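Local coordinates for protein beta-n-acetylhexosaminidase (Streptococcus pneumoniae, PDB 4AZI) that probably removes terminal beta-linked N-acetylglucosamine residues from glycans as a family 20 exo-hexosaminidase catalytic module, at residues L131-P136 with N152-N157; K142-T147 with N186-A191. The protein carries 2 engineered substitutions. All blocks are in the same frame, centred on the assembly; numbering follows the deposited sequence.

Both contacts belong to one excursion of the family 20 catalytic barrel, the chain that runs between the barrel strands 110-117 and 176-180 and, for contact 2, just beyond the second of them. Contact 1 joins the exit of helix 122-130 to the start of helix 153-170, whereas contact 2 ties the segment 142-147 to the short, weakly bonded helix 186-189. Their segments alternate along the sequence; the two centres are about 17 Å apart and the nearest atoms about 4 Å, without touching. Contact 2 reaches the pocket: Ala191 touches the bound phenylcarbamate inhibitor, and the Asn186 side chain lies about 6 Å from it. Contact 1 is peripheral packing.

Contact 1 (L131-P136 with N152-N157); sequences LGIKNP and NEEAMN
An N-capped helix start packs against the chain leaving a Schellman-terminated helix, so that the end of helix 122-130 and the beginning of helix 153-170 meet in the outer part of the TIM barrel. The apolar part centres on Ala155, whose CB meets Pro136 CB at 3.8 Å, with Ile133 CG2 alongside. That same CG2 branch, anti to its backbone N, lies 3.8 Å from Glu154 CG, and the isoleucine and the extended glutamate cross obliquely. Beside it Asn152 uses both ends of its amide. Its ND2 donates to Asn135 O at 2.9 Å; the bond is bent, 141° at the hydrogen, and although the acceptor lies close to the amide plane, the donor sits above the carbonyl plane of Asn135. Its OD1 accepts from Ala155 N at 3.3 Å, the capping bond. With CG anti to the backbone N (chi1 -173°), the side chain spans from the start of helix 153-170 to the loop 131-136. Glu154 OE1 accepts from two waters, one also held by Gly132 O and Lys134 N, the other by Lys134 O and Asn152 ND2. Further out, Met128 packs on Ile133, Pro136 and Ala155, and Pro136 is joined to Asp149 by a backbone hydrogen bond. Gly132, at positive phi as the C-prime residue, closes the preceding helix by giving its N to Glu129 O, while Ile133 N is hydrogen-bonded to Met128 O.

Contact 2 (K142-T147 with N186-A191); sequences KVSKTT and NDATSA. With EDO (1,2-ethanediol), chain F.
Ser144 OG is held by three hydrogen bonds, one given and two received. It donates to Asp187 OD1 at 2.6 Å along the syn lone pair, and accepts from Thr146 N at 2.9 Å and Thr147 N at 3.0 Å. Thr146 OG1 reaches the same Asp187 OD1 from above the carboxylate plane at 2.9 Å, the threonine and aspartate meeting tip to tip. The other oxygen, OD2, also uses its syn lone pair, taking Lys145 N at 2.7 Å in a nearly straight bond (175°). Three donors from consecutive residues thus fix the rotation of the carboxylate, which chi1 of 75° places between its own backbone N and carbonyl carbon. A water bonded to OD2 passes on to Lys142 NZ, whose charge stands 4.5 Å from OD2, too far for a salt bridge; this company would be expected to favour the ionised aspartate. An ST turn and ST motif at the bend of Lys145 and Thr146 keep the serine hydroxyl and Lys145 N facing the aspartate, joining this bend to the short, weakly bonded helical turn at 186-189 that follows strand 176-180 of the TIM barrel. Next to the polar cluster Ala188 CB packs 3.8 Å from Ser144 CB and touches Lys142 O, while the extended lysine lays its CE against Asp187 O. A second water links Thr146 OG1 to Asn186 OD1. The ND2 of that amide donates to an ethanediol, probably from the crystallisation liquor, which is also hydrogen-bonded to Glu183 OE2 of the inhibitor pocket.

Contact 1 (L131-P136 with N152-N157)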
loop_
_atom_site.group_PDB
_atom_site.type_symbol
_atom_site.label_atom_id
_atom_site.label_comp_id
_atom_site.label_asym_id
_atom_site.label_seq_id
_atom_site.Cartn_x
_atom_site.Cartn_y
_atom_site.Cartn_z
ATOM N N LEU A 131 24.591 4.642 12.213
ATOM C CA LEU A 131 25.579 3.891 11.445
ATOM C C LEU A 131 26.714 4.770 10.918
ATOM O O LEU A 131 27.556 4.305 10.163
ATOM C CB LEU A 131 24.898 3.129 10.295
ATOM C CG LEU A 131 23.874 2.064 10.710
ATOM C CD1 LEU A 131 22.944 1.704 9.561
ATOM C CD2 LEU A 131 24.565 0.822 11.275
ATOM N N GLY A 132 26.734 6.040 11.312
ATOM C CA GLY A 132 27.850 6.926 10.987
ATOM C C GLY A 132 27.683 7.737 9.716
ATOM O O GLY A 132 28.644 8.342 9.228
ATOM N N ILE A 133 26.461 7.756 9.184
ATOM C CA ILE A 133 26.142 8.567 8.012
ATOM C C ILE A 133 25.582 9.891 8.536
ATOM O O ILE A 133 24.419 9.960 8.966
ATOM C CB ILE A 133 25.135 7.850 7.080
ATOM C CG1 ILE A 133 25.728 6.533 6.553
ATOM C CG2 ILE A 133 24.734 8.747 5.909
ATOM C CD1 ILE A 133 24.686 5.489 6.173
ATOM N N LYS A 134 26.421 10.927 8.530
ATOM C CA LYS A 134 26.053 12.234 9.091
ATOM C C LYS A 134 25.208 13.043 8.118
ATOM O O LYS A 134 25.410 12.973 6.900
ATOM C CB LYS A 134 27.299 13.061 9.446
ATOM C CG LYS A 134 28.231 12.449 10.482
ATOM C CD LYS A 134 29.461 13.327 10.666
ATOM C CE LYS A 134 30.451 12.702 11.637
ATOM N NZ LYS A 134 29.943 12.692 13.042
ATOM N N ASN A 135 24.296 13.841 8.668
ATOM C CA ASN A 135 23.461 14.757 7.884
ATOM C C ASN A 135 22.713 14.102 6.710
ATOM O O ASN A 135 22.806 14.575 5.574
ATOM C CB ASN A 135 24.308 15.930 7.367
ATOM C CG ASN A 135 25.008 16.676 8.482
ATOM O OD1 ASN A 135 26.231 16.822 8.473
ATOM N ND2 ASN A 135 24.239 17.133 9.458
ATOM N N PRO A 136 21.969 13.014 6.969
ATOM C CA PRO A 136 21.229 12.469 5.833
ATOM C C PRO A 136 19.974 13.283 5.511
ATOM O O PRO A 136 19.319 13.019 4.505
ATOM C CB PRO A 136 20.844 11.073 6.315
ATOM C CG PRO A 136 20.697 11.228 7.787
ATOM C CD PRO A 136 21.740 12.232 8.199
ATOM N N ASN A 152 23.061 14.189 -0.863
ATOM C CA ASN A 152 23.903 13.361 -0.013
ATOM C C ASN A 152 24.054 11.930 -0.554
ATOM O O ASN A 152 23.281 11.036 -0.196
ATOM C CB ASN A 152 23.391 13.351 1.432
ATOM C CG ASN A 152 24.345 12.643 2.377
ATOM O OD1 ASN A 152 25.261 11.947 1.937
ATOM N ND2 ASN A 152 24.142 12.820 3.678
ATOM N N GLU A 153 25.066 11.731 -1.399
ATOM C CA GLU A 153 25.372 10.426 -2.005
ATOM C C GLU A 153 25.482 9.271 -1.006
ATOM O O GLU A 153 24.945 8.189 -1.240
ATOM C CB GLU A 153 26.664 10.502 -2.823
ATOM C CG GLU A 153 26.476 10.841 -4.292
ATOM C CD GLU A 153 27.512 10.155 -5.174
ATOM O OE1 GLU A 153 28.699 10.537 -5.107
ATOM O OE2 GLU A 153 27.141 9.232 -5.935
ATOM N N GLU A 154 26.191 9.501 0.095
ATOM C CA GLU A 154 26.361 8.483 1.137
ATOM C C GLU A 154 25.026 7.969 1.678
ATOM O O GLU A 154 24.834 6.760 1.825
ATOM C CB GLU A 154 27.206 9.045 2.272
ATOM C CG GLU A 154 27.481 8.078 3.414
ATOM C CD GLU A 154 28.471 8.657 4.404
ATOM O OE1 GLU A 154 28.323 9.843 4.770
ATOM O OE2 GLU A 154 29.401 7.934 4.803
ATOM N N ALA A 155 24.110 8.890 1.960
ATOM C CA ALA A 155 22.778 8.544 2.433
ATOM C C ALA A 155 21.947 7.855 1.343
ATOM O O ALA A 155 21.296 6.835 1.604
ATOM C CB ALA A 155 22.063 9.779 2.965
ATOM N N MET A 156 21.982 8.431 0.142
ATOM C CA MET A 156 21.308 7.908 -1.051
ATOM C C MET A 156 21.816 6.513 -1.434
ATOM O O MET A 156 21.024 5.626 -1.754
ATOM C CB MET A 156 21.520 8.860 -2.240
ATOM C CG MET A 156 20.917 10.244 -2.059
ATOM S SD MET A 156 19.232 10.352 -2.679
ATOM C CE MET A 156 19.557 10.767 -4.391
ATOM N N ASN A 157 23.135 6.322 -1.396
ATOM C CA ASN A 157 23.701 5.010 -1.697
ATOM C C ASN A 157 23.238 3.989 -0.677
ATOM O O ASN A 157 22.884 2.864 -1.033
ATOM C CB ASN A 157 25.226 5.054 -1.803
ATOM C CG ASN A 157 25.703 5.676 -3.106
ATOM O OD1 ASN A 157 24.967 5.724 -4.082
ATOM N ND2 ASN A 157 26.944 6.145 -3.126
HETATM O O HOH W 1 29.231 10.481 7.301
HETATM O O HOH W 2 26.982 11.922 4.996
#

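Contact 2 (K142-T147 with N186-A191)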
loop_
_atom_site.group_PDB
_atom_site.type_symbol
_atom_site.label_atom_id
_atom_site.label_comp_id
_atom_site.label_asym_id
_atom_site.label_seq_id
_atom_site.Cartn_x
_atom_site.Cartn_y
_atom_site.Cartn_z
ATOM N N LYS A 142 13.967 24.338 7.882
ATOM C CA LYS A 142 14.642 23.746 9.028
ATOM C C LYS A 142 15.186 22.395 8.600
ATOM O O LYS A 142 14.962 21.962 7.463
ATOM C CB LYS A 142 13.692 23.588 10.215
ATOM C CG LYS A 142 12.479 22.702 9.976
ATOM C CD LYS A 142 11.922 22.211 11.304
ATOM C CE LYS A 142 10.544 21.604 11.125
ATOM N NZ LYS A 142 10.094 20.824 12.313
ATOM N N VAL A 143 15.909 21.738 9.502
ATOM C CA VAL A 143 16.350 20.372 9.264
ATOM C C VAL A 143 15.138 19.452 9.340
ATOM O O VAL A 143 14.424 19.427 10.345
ATOM C CB VAL A 143 17.454 19.948 10.254
ATOM C CG1 VAL A 143 17.823 18.482 10.064
ATOM C CG2 VAL A 143 18.681 20.837 10.073
ATOM N N SER A 144 14.889 18.727 8.253
ATOM C CA SER A 144 13.735 17.832 8.186
ATOM C C SER A 144 13.921 16.630 9.097
ATOM O O SER A 144 15.036 16.132 9.281
ATOM C CB SER A 144 13.490 17.362 6.749
ATOM O OG SER A 144 12.515 16.334 6.724
ATOM N N LYS A 145 12.818 16.162 9.665
ATOM C CA LYS A 145 12.835 14.922 10.425
ATOM C C LYS A 145 12.329 13.744 9.605
ATOM O O LYS A 145 12.363 12.605 10.072
ATOM C CB LYS A 145 12.017 15.061 11.701
ATOM C CG LYS A 145 12.637 16.031 12.689
ATOM C CD LYS A 145 12.502 15.500 14.104
ATOM C CE LYS A 145 13.787 15.752 14.873
ATOM N NZ LYS A 145 14.866 14.786 14.531
ATOM N N THR A 146 11.874 14.013 8.383
ATOM C CA THR A 146 11.176 12.991 7.589
ATOM C C THR A 146 11.877 12.611 6.306
ATOM O O THR A 146 11.672 11.511 5.795
ATOM C CB THR A 146 9.741 13.430 7.203
ATOM O OG1 THR A 146 9.794 14.540 6.295
ATOM C CG2 THR A 146 8.935 13.811 8.435
ATOM N N THR A 147 12.697 13.524 5.791
ATOM C CA THR A 147 13.120 13.480 4.394
ATOM C C THR A 147 14.632 13.495 4.186
ATOM O O THR A 147 15.366 14.180 4.907
ATOM C CB THR A 147 12.467 14.646 3.628
ATOM O OG1 THR A 147 11.046 14.443 3.600
ATOM C CG2 THR A 147 12.984 14.739 2.220
ATOM N N ASN A 186 7.612 17.645 3.662
ATOM C CA ASN A 186 6.482 18.466 4.080
ATOM C C ASN A 186 6.735 19.176 5.416
ATOM O O ASN A 186 6.307 20.309 5.608
ATOM C CB ASN A 186 5.164 17.683 4.093
ATOM C CG ASN A 186 5.205 16.439 4.961
ATOM O OD1 ASN A 186 6.248 16.048 5.495
ATOM N ND2 ASN A 186 4.052 15.787 5.084
ATOM N N ASP A 187 7.473 18.513 6.302
ATOM C CA ASP A 187 7.729 19.027 7.648
ATOM C C ASP A 187 8.685 20.218 7.675
ATOM O O ASP A 187 8.747 20.944 8.670
ATOM C CB ASP A 187 8.244 17.902 8.556
ATOM C CG ASP A 187 9.692 17.529 8.283
ATOM O OD1 ASP A 187 10.070 17.261 7.112
ATOM O OD2 ASP A 187 10.462 17.490 9.260
ATOM N N ALA A 188 9.416 20.419 6.584
ATOM C CA ALA A 188 10.489 21.404 6.532
ATOM C C ALA A 188 10.225 22.495 5.505
ATOM O O ALA A 188 11.076 23.343 5.285
ATOM C CB ALA A 188 11.815 20.713 6.230
ATOM N N THR A 189 9.049 22.460 4.874
ATOM C CA THR A 189 8.701 23.409 3.817
ATOM C C THR A 189 7.244 23.864 3.905
ATOM O O THR A 189 6.731 24.448 2.962
ATOM C CB THR A 189 8.887 22.779 2.419
ATOM O OG1 THR A 189 8.012 21.652 2.292
ATOM C CG2 THR A 189 10.342 22.346 2.176
ATOM N N SER A 190 6.595 23.598 5.039
ATOM C CA SER A 190 5.130 23.737 5.203
ATOM C C SER A 190 4.339 23.130 4.041
ATOM O O SER A 190 3.462 23.770 3.460
ATOM C CB SER A 190 4.703 25.184 5.485
ATOM O OG SER A 190 5.561 25.786 6.433
ATOM N N ALA A 191 4.668 21.879 3.725
ATOM C CA ALA A 191 3.983 21.110 2.694
ATOM C C ALA A 191 4.051 21.793 1.329
ATOM O O ALA A 191 3.039 21.910 0.642
ATOM C CB ALA A 191 2.537 20.805 3.095
HETATM C C1 EDO F . 0.376 14.847 6.477
HETATM O O1 EDO F . -0.367 14.257 5.404
HETATM C C2 EDO F . 1.354 13.822 7.053
HETATM O O2 EDO F . 2.420 13.601 6.128
HETATM O O HOH W 3 9.678 18.133 11.685
HETATM O O HOH W 4 7.675 13.400 4.296
#